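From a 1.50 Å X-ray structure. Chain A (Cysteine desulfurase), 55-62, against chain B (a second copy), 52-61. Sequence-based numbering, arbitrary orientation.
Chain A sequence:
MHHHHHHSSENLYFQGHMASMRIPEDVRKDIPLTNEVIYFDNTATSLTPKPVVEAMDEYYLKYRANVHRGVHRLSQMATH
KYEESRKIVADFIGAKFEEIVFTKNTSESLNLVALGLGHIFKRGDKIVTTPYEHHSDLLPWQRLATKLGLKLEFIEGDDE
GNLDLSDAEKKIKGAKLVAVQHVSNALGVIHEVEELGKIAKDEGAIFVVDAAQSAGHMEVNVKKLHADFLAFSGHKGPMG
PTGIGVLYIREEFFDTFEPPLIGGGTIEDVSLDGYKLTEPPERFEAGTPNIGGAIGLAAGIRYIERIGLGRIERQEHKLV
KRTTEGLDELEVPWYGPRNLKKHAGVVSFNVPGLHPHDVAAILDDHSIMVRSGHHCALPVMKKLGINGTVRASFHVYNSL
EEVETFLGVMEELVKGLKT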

# COMPACT_ATOMS: atom_id res chain seq x y z
N ALA A 55 -10.62 13.77 -7.94
CA ALA A 55 -10.81 13.61 -6.51
C ALA A 55 -9.47 13.48 -5.74
O ALA A 55 -9.27 14.06 -4.71
CB ALA A 55 -11.72 12.44 -6.24
N MET A 56 -8.60 12.67 -6.33
CA MET A 56 -7.26 12.51 -5.73
C MET A 56 -6.49 13.82 -5.85
O MET A 56 -5.79 14.22 -4.87
CB MET A 56 -6.53 11.42 -6.44
CG MET A 56 -7.16 10.11 -6.27
SD MET A 56 -6.22 8.68 -6.85
CE MET A 56 -6.16 8.97 -8.56
N ASP A 57 -6.54 14.50 -6.97
CA ASP A 57 -5.80 15.74 -7.14
C ASP A 57 -6.23 16.78 -6.09
O ASP A 57 -5.47 17.57 -5.63
CB ASP A 57 -6.04 16.37 -8.51
CG ASP A 57 -5.38 15.66 -9.68
OD1 ASP A 57 -4.60 14.80 -9.52
OD2 ASP A 57 -5.73 16.03 -10.81
N GLU A 58 -7.50 16.77 -5.75
CA GLU A 58 -8.03 17.70 -4.80
C GLU A 58 -7.41 17.46 -3.45
O GLU A 58 -7.10 18.38 -2.78
CB GLU A 58 -9.57 17.65 -4.77
CG GLU A 58 -10.23 18.76 -4.02
CD GLU A 58 -11.70 18.54 -3.71
OE1 GLU A 58 -12.36 19.58 -3.62
OE2 GLU A 58 -12.16 17.42 -3.53
N TYR A 59 -7.22 16.22 -3.08
CA TYR A 59 -6.56 15.92 -1.82
C TYR A 59 -5.12 16.46 -1.86
O TYR A 59 -4.73 17.14 -1.00
CB TYR A 59 -6.53 14.40 -1.52
CG TYR A 59 -5.56 14.01 -0.42
CD1 TYR A 59 -5.79 14.37 0.85
CD2 TYR A 59 -4.44 13.28 -0.70
CE1 TYR A 59 -4.91 14.09 1.84
CE2 TYR A 59 -3.55 12.97 0.30
CZ TYR A 59 -3.80 13.37 1.57
OH TYR A 59 -2.92 13.03 2.55
N TYR A 60 -4.40 16.09 -2.89
CA TYR A 60 -3.00 16.47 -2.98
C TYR A 60 -2.75 17.94 -3.03
O TYR A 60 -1.82 18.40 -2.46
CB TYR A 60 -2.29 15.73 -4.14
CG TYR A 60 -2.04 14.28 -3.79
CD1 TYR A 60 -1.16 13.97 -2.80
CD2 TYR A 60 -2.68 13.27 -4.42
CE1 TYR A 60 -0.95 12.68 -2.43
CE2 TYR A 60 -2.45 11.97 -4.04
CZ TYR A 60 -1.57 11.71 -3.01
OH TYR A 60 -1.33 10.46 -2.61
N LEU A 61 -3.61 18.67 -3.70
CA LEU A 61 -3.38 20.10 -3.85
C LEU A 61 -4.18 21.06 -3.00
O LEU A 61 -3.76 22.15 -2.86
CB LEU A 61 -3.54 20.48 -5.32
CG LEU A 61 -2.62 19.76 -6.28
CD1 LEU A 61 -3.06 19.97 -7.72
CD2 LEU A 61 -1.17 20.17 -6.08
N LYS A 62 -5.30 20.63 -2.45
CA LYS A 62 -6.20 21.49 -1.66
C LYS A 62 -6.39 21.14 -0.18
O LYS A 62 -6.71 22.00 0.60
CB LYS A 62 -7.58 21.58 -2.36
CG LYS A 62 -7.48 22.24 -3.70
CD LYS A 62 -8.82 22.76 -4.16
CE LYS A 62 -8.66 23.54 -5.44
NZ LYS A 62 -8.86 24.99 -5.23
N VAL B 52 4.67 16.49 -9.16
CA VAL B 52 4.51 15.14 -8.69
C VAL B 52 3.06 14.66 -9.03
O VAL B 52 2.86 13.60 -9.46
CB VAL B 52 4.79 15.06 -7.19
CG1 VAL B 52 4.35 13.73 -6.64
CG2 VAL B 52 6.29 15.33 -6.93
N VAL B 53 2.12 15.54 -8.82
CA VAL B 53 0.74 15.27 -9.16
C VAL B 53 0.61 15.04 -10.67
O VAL B 53 0.00 14.12 -11.06
CB VAL B 53 -0.20 16.38 -8.67
CG1 VAL B 53 -1.64 16.11 -9.10
CG2 VAL B 53 -0.13 16.46 -7.18
N GLU B 54 1.26 15.88 -11.48
CA GLU B 54 1.27 15.74 -12.89
C GLU B 54 1.81 14.45 -13.37
O GLU B 54 1.29 13.74 -14.29
CB GLU B 54 1.90 16.93 -13.54
CG GLU B 54 1.17 18.25 -13.30
CD GLU B 54 1.90 19.59 -13.53
OE1 GLU B 54 3.12 19.57 -13.82
OE2 GLU B 54 1.21 20.62 -13.32
N ALA B 55 2.91 13.94 -12.72
CA ALA B 55 3.44 12.72 -13.14
C ALA B 55 2.52 11.50 -12.97
O ALA B 55 2.44 10.54 -13.72
CB ALA B 55 4.79 12.42 -12.42
N MET B 56 1.83 11.54 -11.85
CA MET B 56 0.87 10.53 -11.50
C MET B 56 -0.36 10.58 -12.40
O MET B 56 -0.84 9.58 -12.81
CB MET B 56 0.42 10.71 -10.04
CG MET B 56 1.53 10.40 -9.07
SD MET B 56 0.91 10.26 -7.39
CE MET B 56 0.26 11.89 -7.03
N ASP B 57 -0.81 11.78 -12.69
CA ASP B 57 -1.95 12.01 -13.57
C ASP B 57 -1.63 11.47 -14.96
O ASP B 57 -2.49 11.02 -15.65
CB ASP B 57 -2.18 13.52 -13.74
CG ASP B 57 -2.87 14.21 -12.57
OD1 ASP B 57 -3.35 13.63 -11.69
OD2 ASP B 57 -2.88 15.45 -12.63
N GLU B 58 -0.37 11.55 -15.37
CA GLU B 58 0.04 11.05 -16.65
C GLU B 58 -0.12 9.54 -16.73
O GLU B 58 -0.56 9.04 -17.69
CB GLU B 58 1.47 11.51 -17.01
CG GLU B 58 1.83 11.22 -18.43
CD GLU B 58 3.31 11.36 -18.76
OE1 GLU B 58 3.59 11.61 -19.93
OE2 GLU B 58 4.18 11.18 -17.92
N TYR B 59 0.26 8.86 -15.66
CA TYR B 59 0.07 7.43 -15.63
C TYR B 59 -1.44 7.10 -15.74
O TYR B 59 -1.83 6.31 -16.50
CB TYR B 59 0.61 6.79 -14.32
CG TYR B 59 0.13 5.36 -14.07
CD1 TYR B 59 0.49 4.35 -14.89
CD2 TYR B 59 -0.71 5.04 -13.04
CE1 TYR B 59 0.06 3.08 -14.70
CE2 TYR B 59 -1.15 3.76 -12.83
CZ TYR B 59 -0.76 2.78 -13.65
OH TYR B 59 -1.20 1.52 -13.48
N TYR B 60 -2.22 7.72 -14.89
CA TYR B 60 -3.63 7.41 -14.83
C TYR B 60 -4.38 7.73 -16.08
O TYR B 60 -5.30 7.03 -16.40
CB TYR B 60 -4.34 8.05 -13.61
CG TYR B 60 -4.01 7.32 -12.35
CD1 TYR B 60 -4.44 6.07 -12.16
CD2 TYR B 60 -3.19 7.86 -11.42
CE1 TYR B 60 -4.10 5.37 -11.05
CE2 TYR B 60 -2.86 7.16 -10.27
CZ TYR B 60 -3.31 5.89 -10.13
OH TYR B 60 -3.01 5.15 -9.10
N LEU B 61 -4.01 8.80 -16.77
CA LEU B 61 -4.75 9.21 -17.96
C LEU B 61 -4.15 8.88 -19.31
O LEU B 61 -4.85 8.82 -20.27
CB LEU B 61 -5.08 10.69 -17.88
CG LEU B 61 -5.96 11.08 -16.71
CD1 LEU B 61 -6.06 12.57 -16.62
CD2 LEU B 61 -7.34 10.46 -16.79

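The two stretches are helices from two copies of one protein, and they lie side by side in nearly antiparallel fashion: their N-to-C directions differ by 170°, and their axes come no closer than 10.9 Å. That separation is wide for two helices in contact, so the space between them is bridged by side chains, and the nearest CA atoms, those of Asp A57 and Val B53, stand 6.9 Å apart. Within each helix the i to i+4 pattern holds, for example from Asp B57 N to Val B53 O at 3.0 Å and from Tyr A60 N to Met A56 O at 3.1 Å. No clear hydrogen bond crosses between the stretches, and the 308 Å² they bury together, both sides summed, comes mainly from apolar contact.

Along chain B, Val B52 stays beyond contact distance, and the packing starts at Val B53. Its CA-to-CB bond points toward chain A, and with 74 Å² covered it gives up more surface than any other residue here. The t rotamer (chi1 177°) places both methyls against the partner. CG2 lies 3.8 Å from Tyr A60 CB and 4.0 Å from Leu A61 CD2, ordinary van der Waals distances for a branched side chain set against two neighbours on the facing helix. CG1 comes to 3.3 Å from Asp A57 OD1, a close carbon-oxygen approach that brings the carboxylate against an apolar surface.

Glu B54 points away and Ala B55 is out of reach, as helical periodicity would lead one to expect, and contact resumes at Met B56. Its side chain, in the m, t, m conformation, carries CE over one face of the Tyr A60 ring, 4.0 Å from Tyr A60 CE2. A polarizable thioether methyl packs well on an aromatic face, while the Tyr A60 hydroxyl is hydrogen-bonded elsewhere in the structure.

Asp B57 meets its own counterpart. The CA-to-CB bonds of both aspartates run sideways, yet their m rotamers, at -78° in Asp B57 and -73° in Asp A57, bring the carboxylates together, with Asp A57 OD1 2.8 Å from Asp B57 OD1. Two carboxylates so near would repel each other if both were charged, so the distance suggests that one group probably holds a proton; the coordinates do not settle the matter. Two further separations are longer, 3.5 Å from Asp A57 OD2 to Asp B57 OD1 and 3.4 Å between Asp A57 OD2 and Asp B57 OD2, and these pair acceptor with acceptor.

Glu B58 and Tyr B59 make no contact with the chain A stretch. Tyr B60 then repeats the methionine-tyrosine motif with the chains exchanged: Met A56 CE sits over one face of its ring, 4.1 Å from Tyr B60 CE2. Met A56 SD lies 5.5 Å from the ring centroid and 27° off the normal, an oblique sulfur-aromatic approach. The reciprocal pairs share rotamers closely, with chi1 at -75° in both tyrosines. Leu B61 remains out of reach, whereas Leu A61 touches Val B53.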